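Local atomic coordinates of hypothetical protein Atu2299 (Agrobacterium tumefaciens, PDB entry 2HLY), a protein that is of unknown function but belongs to a family grouped with the papain-like clan CA cysteine peptidases, so a distant structural kinship to them is probable. Residues 57-67 / 134-145; 30-39 / 85-93. One frame throughout, in Å; residues are numbered along the deposited sequence.

Overall arrangement
The four segments alternate along the chain in the order 30-39, 57-67, 85-93 and 134-145, so the two contacts interlock. Their centres lie about 14 Å apart. Contact 2 sets helix 31-50 on strand 89-94 of the four-stranded antiparallel sheet and is buried, its centre about 7 Å from the centre of the folded chain. Contact 1 starts on strand 54-58, the edge strand next to 89-94, then turns a corner at Gly-59 into the three-stranded sheet with 140-144. The seam between them holds a Lys-57 to Glu-93 salt bridge and a stack of Tyr-142 on Trp-91. A helix packed against an antiparallel sheet that carries a histidine is consistent with the papain-like clan.

Contact 1. Residues 57-67 / 134-145; sequences KGGLAAYNLGG and LGQSGDFFYRSE
Tyr-63 and Tyr-142 meet across an antiparallel pair of strands, 60-65 and 140-144, the central and one outer strand of a three-stranded sheet. Leu-60/Arg-143 and Ala-62/Phe-141 are hydrogen-bonded pairs, each with two backbone bonds. Asn-64 N then donates to Asp-139 O, and Asn-64 O accepts from Gly-138 N. The tight side carries Ala-61, Tyr-63, Phe-140 and Tyr-142. The tyrosine ring ends approach across the strands with planes at 85°, an oblique pair, neither a stack nor edge-to-face. Tyr-63 OH and Tyr-142 OH hydrogen-bond at 2.8 Å; Asp-100 is a weak second partner of Tyr-63 OH. The Tyr-63 OH lies at the edge of the Tyr-142 ring, in its plane. Ala-61 CB touches the same edge, 3.7 Å from Tyr-142 CD1. Phe-140 presents its CB to Tyr-63 CD1, while its ring leads away and sets CD1 over one face of Tyr-142. Trp-91 stacks on Tyr-142, and Phe-120 meets both Tyr-63 and Phe-140 edge-to-face, so this face is buried against the four-stranded sheet.

On the other side Phe-141 and Arg-143 are partly exposed, but Leu-60, Ala-62 and Leu-134 stay buried. Leu-60 CD2 lies at the Phe-141 ring edge, 3.9 Å from Phe-141 CD2. Leu-60 CB lies over the rim of one guanidinium face, and its CD1 comes within 3.5 Å of Arg-143 NH2. A salt bridge from Arg-143 NE to Glu-145 OE2 helps to orient that group. Ala-62 CB packs on Leu-134 CD1.

The far end is a type II turn, exposed at Gln-136 and Ser-137. Asn-64 reaches into it with CG anti to its own backbone nitrogen (chi1 176°). Its OD1 accepts from Gly-67 N, an Asx motif. Its ND2 donates in the amide plane to Leu-134 O, at 2.8 Å and from above that carbonyl's plane.

Contact 2. Residues 30-39 / 85-93; sequences DPASASMYFS and GENFHCWVE
Ser-35 faces His-89 and Cys-90 where helix 31-39 lies along strand 89-93, their axes 6.8 Å apart and only 14° from parallel. This helix-on-sheet packing recalls the core of papain-like folds. Ser-35 OG sits between its backbone N and carbonyl carbon (chi1 78°). From there it donates to Ala-32 O, one turn back, and accepts from Cys-90 N at 3.1 Å. Its CB comes obliquely to the His-89 ring, 3.5 Å from His-89 ND1. The CB of His-89 points away from the helix, but the ring end returns to it. His-89 NE2 is hydrogen-bonded to Asp-100 OD2. The CB of Cys-90 points toward the helix, and Cys-90 SG meets Met-36 CG at 3.7 Å. Farther along, Val-92 CG2 touches Ser-39 O.

At the more exposed end, Asp-30 CB meets Glu-86 CD at 3.6 Å, and the two carboxylates stack with planes 23° apart. Their like charges, Asp-30 OD1 to Glu-86 OE2 4.5 Å, would probably be unfavourable. Asp-30 is the N-cap, with OD1 accepting from Ser-33 N. Nearby, Ala-32 CB rests against Phe-88 O at 3.4 Å. A water lies in the plane of the His-89 ring, 2.7 Å from His-89 ND1.

Contact 1. Residues 57-67 / 134-145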
loop_
_atom_site.group_PDB
_atom_site.type_symbol
_atom_site.label_atom_id
_atom_site.label_comp_id
_atom_site.label_asym_id
_atom_site.label_seq_id
_atom_site.Cartn_x
_atom_site.Cartn_y
_atom_site.Cartn_z
ATOM N N LYS A 57 -1.735 -3.094 -9.045
ATOM C CA LYS A 57 -2.979 -3.596 -9.633
ATOM C C LYS A 57 -4.116 -3.125 -8.759
ATOM O O LYS A 57 -3.901 -2.758 -7.606
ATOM C CB LYS A 57 -2.954 -5.117 -9.697
ATOM C CG LYS A 57 -1.942 -5.619 -10.694
ATOM C CD LYS A 57 -2.204 -7.045 -11.026
ATOM C CE LYS A 57 -1.331 -7.496 -12.154
ATOM N NZ LYS A 57 -1.532 -8.957 -12.320
ATOM N N GLY A 58 -5.323 -3.095 -9.306
ATOM C CA GLY A 58 -6.487 -2.690 -8.523
ATOM C C GLY A 58 -7.729 -3.447 -8.941
ATOM O O GLY A 58 -7.767 -4.049 -10.007
ATOM N N GLY A 59 -8.719 -3.437 -8.058
ATOM C CA GLY A 59 -10.033 -3.993 -8.351
ATOM C C GLY A 59 -10.710 -4.280 -7.033
ATOM O O GLY A 59 -10.803 -3.400 -6.165
ATOM N N LEU A 60 -11.176 -5.516 -6.901
ATOM C CA LEU A 60 -11.838 -5.974 -5.677
ATOM C C LEU A 60 -10.798 -6.661 -4.787
ATOM O O LEU A 60 -9.995 -7.466 -5.271
ATOM C CB LEU A 60 -12.970 -6.953 -6.033
ATOM C CG LEU A 60 -13.779 -7.500 -4.864
ATOM C CD1 LEU A 60 -15.232 -7.731 -5.278
ATOM C CD2 LEU A 60 -13.139 -8.772 -4.272
ATOM N N ALA A 61 -10.801 -6.333 -3.494
ATOM C CA ALA A 61 -9.859 -6.965 -2.556
ATOM C C ALA A 61 -10.569 -7.275 -1.249
ATOM O O ALA A 61 -11.427 -6.506 -0.803
ATOM C CB ALA A 61 -8.650 -6.081 -2.299
ATOM N N ALA A 62 -10.225 -8.409 -0.654
ATOM C CA ALA A 62 -10.808 -8.799 0.635
ATOM C C ALA A 62 -9.756 -9.488 1.468
ATOM O O ALA A 62 -8.941 -10.226 0.928
ATOM C CB ALA A 62 -11.982 -9.721 0.427
ATOM N N TYR A 63 -9.785 -9.249 2.778
ATOM C CA TYR A 63 -8.802 -9.818 3.692
ATOM C C TYR A 63 -9.495 -10.343 4.931
ATOM O O TYR A 63 -10.428 -9.703 5.425
ATOM C CB TYR A 63 -7.868 -8.717 4.183
ATOM C CG TYR A 63 -7.006 -8.101 3.125
ATOM C CD1 TYR A 63 -5.838 -8.752 2.713
ATOM C CD2 TYR A 63 -7.320 -6.846 2.571
ATOM C CE1 TYR A 63 -5.011 -8.191 1.741
ATOM C CE2 TYR A 63 -6.493 -6.275 1.588
ATOM C CZ TYR A 63 -5.342 -6.958 1.192
ATOM O OH TYR A 63 -4.499 -6.425 0.238
ATOM N N ASN A 64 -9.037 -11.477 5.451
ATOM C CA ASN A 64 -9.422 -11.847 6.802
ATOM C C ASN A 64 -8.314 -11.350 7.716
ATOM O O ASN A 64 -7.188 -11.827 7.636
ATOM C CB ASN A 64 -9.601 -13.365 6.945
ATOM C CG ASN A 64 -9.900 -13.773 8.384
ATOM O OD1 ASN A 64 -9.387 -13.163 9.335
ATOM N ND2 ASN A 64 -10.734 -14.796 8.555
ATOM N N LEU A 65 -8.630 -10.360 8.547
ATOM C CA LEU A 65 -7.648 -9.802 9.458
ATOM C C LEU A 65 -8.037 -10.149 10.888
ATOM O O LEU A 65 -8.878 -9.481 11.492
ATOM C CB LEU A 65 -7.517 -8.291 9.242
ATOM C CG LEU A 65 -7.182 -7.858 7.798
ATOM C CD1 LEU A 65 -7.275 -6.342 7.674
ATOM C CD2 LEU A 65 -5.838 -8.395 7.294
ATOM N N GLY A 66 -7.438 -11.215 11.403
ATOM C CA GLY A 66 -7.658 -11.631 12.789
ATOM C C GLY A 66 -9.091 -12.032 13.089
ATOM O O GLY A 66 -9.563 -11.860 14.220
ATOM N N GLY A 67 -9.784 -12.552 12.074
ATOM C CA GLY A 67 -11.159 -13.037 12.247
ATOM C C GLY A 67 -12.237 -12.130 11.685
ATOM O O GLY A 67 -13.397 -12.542 11.571
ATOM N N LEU A 134 -12.477 -17.051 3.064
ATOM C CA LEU A 134 -11.546 -16.285 3.900
ATOM C C LEU A 134 -11.660 -16.710 5.360
ATOM O O LEU A 134 -11.921 -15.901 6.259
ATOM C CB LEU A 134 -11.791 -14.778 3.743
ATOM C CG LEU A 134 -11.706 -14.262 2.297
ATOM C CD1 LEU A 134 -12.215 -12.827 2.264
ATOM C CD2 LEU A 134 -10.295 -14.384 1.742
ATOM N N GLY A 135 -11.454 -17.998 5.587
ATOM C CA GLY A 135 -11.734 -18.563 6.896
ATOM C C GLY A 135 -10.634 -18.416 7.920
ATOM O O GLY A 135 -10.864 -18.670 9.104
ATOM N N GLN A 136 -9.447 -18.017 7.471
ATOM C CA GLN A 136 -8.273 -17.964 8.339
ATOM C C GLN A 136 -7.633 -16.580 8.303
ATOM O O GLN A 136 -7.540 -15.964 7.238
ATOM C CB GLN A 136 -7.265 -19.019 7.896
ATOM C CG GLN A 136 -6.068 -19.169 8.819
ATOM C CD GLN A 136 -5.152 -20.322 8.432
ATOM O OE1 GLN A 136 -4.916 -20.597 7.244
ATOM N NE2 GLN A 136 -4.618 -21.002 9.445
ATOM N N SER A 137 -7.191 -16.094 9.462
ATOM C CA SER A 137 -6.491 -14.809 9.516
ATOM C C SER A 137 -5.312 -14.815 8.539
ATOM O O SER A 137 -4.517 -15.774 8.496
ATOM C CB SER A 137 -6.001 -14.518 10.938
ATOM O OG SER A 137 -5.363 -13.253 11.020
ATOM N N GLY A 138 -5.232 -13.741 7.757
ATOM C CA GLY A 138 -4.237 -13.587 6.717
ATOM C C GLY A 138 -4.725 -14.004 5.340
ATOM O O GLY A 138 -4.065 -13.717 4.338
ATOM N N ASP A 139 -5.862 -14.699 5.277
ATOM C CA ASP A 139 -6.464 -15.038 3.977
ATOM C C ASP A 139 -6.787 -13.776 3.187
ATOM O O ASP A 139 -7.156 -12.743 3.748
ATOM C CB ASP A 139 -7.755 -15.827 4.153
ATOM C CG ASP A 139 -7.528 -17.321 4.314
ATOM O OD1 ASP A 139 -6.450 -17.828 3.921
ATOM O OD2 ASP A 139 -8.448 -17.994 4.834
ATOM N N PHE A 140 -6.671 -13.880 1.862
ATOM C CA PHE A 140 -6.958 -12.741 1.009
ATOM C C PHE A 140 -7.490 -13.192 -0.323
ATOM O O PHE A 140 -7.217 -14.310 -0.777
ATOM C CB PHE A 140 -5.717 -11.865 0.790
ATOM C CG PHE A 140 -4.620 -12.526 -0.038
ATOM C CD1 PHE A 140 -4.365 -12.090 -1.329
ATOM C CD2 PHE A 140 -3.833 -13.549 0.486
ATOM C CE1 PHE A 140 -3.342 -12.675 -2.103
ATOM C CE2 PHE A 140 -2.808 -14.132 -0.279
ATOM C CZ PHE A 140 -2.573 -13.710 -1.564
ATOM N N PHE A 141 -8.284 -12.319 -0.933
ATOM C CA PHE A 141 -8.774 -12.580 -2.274
ATOM C C PHE A 141 -8.727 -11.287 -3.066
ATOM O O PHE A 141 -9.189 -10.245 -2.593
ATOM C CB PHE A 141 -10.197 -13.155 -2.261
ATOM C CG PHE A 141 -10.770 -13.308 -3.637
ATOM C CD1 PHE A 141 -10.351 -14.348 -4.469
ATOM C CD2 PHE A 141 -11.701 -12.381 -4.118
ATOM C CE1 PHE A 141 -10.858 -14.463 -5.774
ATOM C CE2 PHE A 141 -12.221 -12.496 -5.412
ATOM C CZ PHE A 141 -11.789 -13.520 -6.240
ATOM N N TYR A 142 -8.191 -11.383 -4.277
ATOM C CA TYR A 142 -8.109 -10.257 -5.210
ATOM C C TYR A 142 -8.770 -10.590 -6.539
ATOM O O TYR A 142 -8.591 -11.704 -7.074
ATOM C CB TYR A 142 -6.657 -9.955 -5.558
ATOM C CG TYR A 142 -5.759 -9.455 -4.466
ATOM C CD1 TYR A 142 -6.245 -8.716 -3.382
ATOM C CD2 TYR A 142 -4.390 -9.713 -4.534
ATOM C CE1 TYR A 142 -5.368 -8.224 -2.388
ATOM C CE2 TYR A 142 -3.516 -9.240 -3.554
ATOM C CZ TYR A 142 -4.013 -8.510 -2.487
ATOM O OH TYR A 142 -3.135 -8.017 -1.547
ATOM N N ARG A 143 -9.516 -9.627 -7.078
ATOM C CA ARG A 143 -9.901 -9.676 -8.486
ATOM C C ARG A 143 -9.450 -8.400 -9.153
ATOM O O ARG A 143 -10.028 -7.325 -8.921
ATOM C CB ARG A 143 -11.399 -9.889 -8.682
ATOM C CG ARG A 143 -11.748 -10.014 -10.157
ATOM C CD ARG A 143 -13.208 -10.292 -10.393
ATOM N NE ARG A 143 -14.050 -9.172 -9.985
ATOM C CZ ARG A 143 -14.986 -9.257 -9.042
ATOM N NH1 ARG A 143 -15.206 -10.412 -8.423
ATOM N NH2 ARG A 143 -15.710 -8.192 -8.723
ATOM N N SER A 144 -8.419 -8.531 -9.982
ATOM C CA SER A 144 -7.932 -7.421 -10.776
ATOM C C SER A 144 -9.007 -6.962 -11.760
ATOM O O SER A 144 -9.628 -7.783 -12.435
ATOM C CB SER A 144 -6.663 -7.811 -11.545
ATOM O OG SER A 144 -6.193 -6.693 -12.289
ATOM N N GLU A 145 -9.192 -5.646 -11.832
ATOM C CA GLU A 145 -10.088 -5.016 -12.799
ATOM C C GLU A 145 -9.272 -4.027 -13.629
ATOM O O GLU A 145 -9.257 -2.819 -13.342
ATOM C CB GLU A 145 -11.228 -4.327 -12.072
ATOM C CG GLU A 145 -12.113 -5.311 -11.326
ATOM C CD GLU A 145 -13.127 -6.003 -12.231
ATOM O OE1 GLU A 145 -13.127 -5.756 -13.469
ATOM O OE2 GLU A 145 -13.939 -6.793 -11.694
HETATM O O HOH W 1 -5.612 -3.878 -12.243
#

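Contact 2. Residues 30-39 / 85-93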
loop_
_atom_site.group_PDB
_atom_site.type_symbol
_atom_site.label_atom_id
_atom_site.label_comp_id
_atom_site.label_asym_id
_atom_site.label_seq_id
_atom_site.Cartn_x
_atom_site.Cartn_y
_atom_site.Cartn_z
ATOM N N ASP A 30 -8.818 10.076 0.429
ATOM C CA ASP A 30 -9.815 9.034 0.693
ATOM C C ASP A 30 -9.148 7.660 0.575
ATOM O O ASP A 30 -8.070 7.559 -0.015
ATOM C CB ASP A 30 -10.979 9.138 -0.299
ATOM C CG ASP A 30 -10.555 8.825 -1.733
ATOM O OD1 ASP A 30 -10.604 7.640 -2.135
ATOM O OD2 ASP A 30 -10.145 9.762 -2.456
ATOM N N PRO A 31 -9.767 6.605 1.147
ATOM C CA PRO A 31 -9.158 5.258 1.103
ATOM C C PRO A 31 -8.732 4.743 -0.279
ATOM O O PRO A 31 -7.677 4.091 -0.398
ATOM C CB PRO A 31 -10.263 4.359 1.674
ATOM C CG PRO A 31 -11.013 5.260 2.606
ATOM C CD PRO A 31 -11.029 6.601 1.922
ATOM N N ALA A 32 -9.542 4.991 -1.306
ATOM C CA ALA A 32 -9.201 4.490 -2.642
ATOM C C ALA A 32 -7.967 5.194 -3.174
ATOM O O ALA A 32 -7.029 4.527 -3.649
ATOM C CB ALA A 32 -10.380 4.622 -3.627
ATOM N N SER A 33 -7.958 6.527 -3.087
ATOM C CA SER A 33 -6.792 7.294 -3.522
ATOM C C SER A 33 -5.571 6.915 -2.690
ATOM O O SER A 33 -4.499 6.696 -3.235
ATOM C CB SER A 33 -7.040 8.796 -3.455
ATOM O OG SER A 33 -8.141 9.123 -4.281
ATOM N N ALA A 34 -5.741 6.809 -1.380
ATOM C CA ALA A 34 -4.611 6.382 -0.536
ATOM C C ALA A 34 -4.000 5.072 -1.061
ATOM O O ALA A 34 -2.770 4.955 -1.175
ATOM C CB ALA A 34 -5.029 6.265 0.905
ATOM N N SER A 35 -4.846 4.092 -1.390
ATOM C CA SER A 35 -4.324 2.789 -1.851
ATOM C C SER A 35 -3.570 2.946 -3.168
ATOM O O SER A 35 -2.606 2.219 -3.421
ATOM C CB SER A 35 -5.443 1.742 -1.992
ATOM O OG SER A 35 -6.180 1.949 -3.183
ATOM N N MET A 36 -4.015 3.891 -4.005
ATOM C CA MET A 36 -3.329 4.161 -5.263
ATOM C C MET A 36 -1.914 4.669 -5.036
ATOM O O MET A 36 -0.999 4.294 -5.770
ATOM C CB MET A 36 -4.150 5.148 -6.109
ATOM C CG MET A 36 -5.470 4.534 -6.553
ATOM S SD MET A 36 -6.592 5.775 -7.244
ATOM C CE MET A 36 -5.731 6.203 -8.771
ATOM N N TYR A 37 -1.729 5.518 -4.020
ATOM C CA TYR A 37 -0.391 6.000 -3.677
ATOM C C TYR A 37 0.453 4.917 -3.030
ATOM O O TYR A 37 1.625 4.761 -3.366
ATOM C CB TYR A 37 -0.465 7.202 -2.735
ATOM C CG TYR A 37 -0.827 8.496 -3.422
ATOM C CD1 TYR A 37 0.152 9.266 -4.044
ATOM C CD2 TYR A 37 -2.140 8.957 -3.439
ATOM C CE1 TYR A 37 -0.165 10.473 -4.661
ATOM C CE2 TYR A 37 -2.468 10.157 -4.064
ATOM C CZ TYR A 37 -1.473 10.905 -4.671
ATOM O OH TYR A 37 -1.777 12.110 -5.296
ATOM N N PHE A 38 -0.111 4.191 -2.070
ATOM C CA PHE A 38 0.652 3.122 -1.437
ATOM C C PHE A 38 1.121 2.110 -2.453
ATOM O O PHE A 38 2.255 1.665 -2.402
ATOM C CB PHE A 38 -0.154 2.436 -0.317
ATOM C CG PHE A 38 -0.166 3.222 0.971
ATOM C CD1 PHE A 38 0.989 3.334 1.736
ATOM C CD2 PHE A 38 -1.325 3.850 1.408
ATOM C CE1 PHE A 38 0.996 4.075 2.922
ATOM C CE2 PHE A 38 -1.336 4.591 2.596
ATOM C CZ PHE A 38 -0.170 4.703 3.348
ATOM N N SER A 39 0.274 1.787 -3.421
ATOM C CA SER A 39 0.620 0.730 -4.375
ATOM C C SER A 39 1.581 1.171 -5.462
ATOM O O SER A 39 2.512 0.435 -5.817
ATOM C CB SER A 39 -0.641 0.139 -4.976
ATOM O OG SER A 39 -1.384 -0.479 -3.947
ATOM N N GLY A 85 -16.624 3.642 -6.422
ATOM C CA GLY A 85 -16.172 4.846 -5.741
ATOM C C GLY A 85 -15.029 4.535 -4.796
ATOM O O GLY A 85 -14.027 3.918 -5.192
ATOM N N GLU A 86 -15.195 4.930 -3.538
ATOM C CA GLU A 86 -14.104 4.866 -2.574
ATOM C C GLU A 86 -13.787 3.459 -2.065
ATOM O O GLU A 86 -12.834 3.294 -1.295
ATOM C CB GLU A 86 -14.345 5.839 -1.406
ATOM C CG GLU A 86 -14.333 7.305 -1.856
ATOM C CD GLU A 86 -14.425 8.315 -0.716
ATOM O OE1 GLU A 86 -14.393 7.909 0.474
ATOM O OE2 GLU A 86 -14.516 9.533 -1.029
ATOM N N ASN A 87 -14.572 2.457 -2.482
ATOM C CA ASN A 87 -14.282 1.050 -2.116
ATOM C C ASN A 87 -13.323 0.332 -3.068
ATOM O O ASN A 87 -12.943 -0.810 -2.807
ATOM C CB ASN A 87 -15.561 0.213 -1.971
ATOM C CG ASN A 87 -16.386 0.611 -0.772
ATOM O OD1 ASN A 87 -15.848 0.993 0.270
ATOM N ND2 ASN A 87 -17.702 0.512 -0.905
ATOM N N PHE A 88 -12.969 0.982 -4.172
ATOM C CA PHE A 88 -11.919 0.473 -5.059
ATOM C C PHE A 88 -10.609 0.380 -4.271
ATOM O O PHE A 88 -10.310 1.250 -3.448
ATOM C CB PHE A 88 -11.732 1.418 -6.236
ATOM C CG PHE A 88 -10.895 0.845 -7.334
ATOM C CD1 PHE A 88 -11.474 -0.007 -8.261
ATOM C CD2 PHE A 88 -9.546 1.158 -7.441
ATOM C CE1 PHE A 88 -10.725 -0.548 -9.286
ATOM C CE2 PHE A 88 -8.780 0.612 -8.478
ATOM C CZ PHE A 88 -9.382 -0.248 -9.383
ATOM N N HIS A 89 -9.838 -0.675 -4.522
ATOM C CA HIS A 89 -8.592 -0.875 -3.786
ATOM C C HIS A 89 -7.453 -1.350 -4.682
ATOM O O HIS A 89 -7.684 -2.113 -5.618
ATOM C CB HIS A 89 -8.817 -1.869 -2.649
ATOM C CG HIS A 89 -7.695 -1.917 -1.663
ATOM N ND1 HIS A 89 -7.453 -0.891 -0.775
ATOM C CD2 HIS A 89 -6.750 -2.857 -1.426
ATOM C CE1 HIS A 89 -6.407 -1.201 -0.025
ATOM N NE2 HIS A 89 -5.965 -2.391 -0.400
ATOM N N CYS A 90 -6.235 -0.871 -4.402
ATOM C CA CYS A 90 -5.040 -1.274 -5.147
ATOM C C CYS A 90 -4.074 -2.014 -4.247
ATOM O O CYS A 90 -4.045 -1.771 -3.030
ATOM C CB CYS A 90 -4.310 -0.048 -5.693
ATOM S SG CYS A 90 -5.249 0.845 -6.928
ATOM N N TRP A 91 -3.256 -2.855 -4.859
ATOM C CA TRP A 91 -2.194 -3.596 -4.153
ATOM C C TRP A 91 -0.988 -3.712 -5.094
ATOM O O TRP A 91 -1.011 -3.183 -6.213
ATOM C CB TRP A 91 -2.701 -4.975 -3.741
ATOM C CG TRP A 91 -3.144 -5.810 -4.889
ATOM C CD1 TRP A 91 -2.397 -6.701 -5.603
ATOM C CD2 TRP A 91 -4.459 -5.835 -5.466
ATOM N NE1 TRP A 91 -3.158 -7.281 -6.586
ATOM C CE2 TRP A 91 -4.429 -6.763 -6.528
ATOM C CE3 TRP A 91 -5.657 -5.172 -5.176
ATOM C CZ2 TRP A 91 -5.555 -7.045 -7.311
ATOM C CZ3 TRP A 91 -6.778 -5.441 -5.961
ATOM C CH2 TRP A 91 -6.721 -6.381 -7.006
ATOM N N VAL A 92 0.064 -4.404 -4.651
ATOM C CA VAL A 92 1.243 -4.607 -5.491
ATOM C C VAL A 92 1.455 -6.099 -5.684
ATOM O O VAL A 92 1.251 -6.882 -4.749
ATOM C CB VAL A 92 2.499 -3.994 -4.836
ATOM C CG1 VAL A 92 3.730 -4.250 -5.697
ATOM C CG2 VAL A 92 2.303 -2.503 -4.684
ATOM N N GLU A 93 1.833 -6.482 -6.908
ATOM C CA GLU A 93 2.261 -7.842 -7.203
ATOM C C GLU A 93 3.714 -7.754 -7.637
ATOM O O GLU A 93 4.037 -7.050 -8.591
ATOM C CB GLU A 93 1.375 -8.440 -8.286
ATOM C CG GLU A 93 -0.064 -8.543 -7.792
ATOM C CD GLU A 93 -0.975 -9.330 -8.701
ATOM O OE1 GLU A 93 -0.494 -9.846 -9.743
ATOM O OE2 GLU A 93 -2.176 -9.408 -8.360
HETATM O O HOH W 2 -8.718 1.416 -0.396
#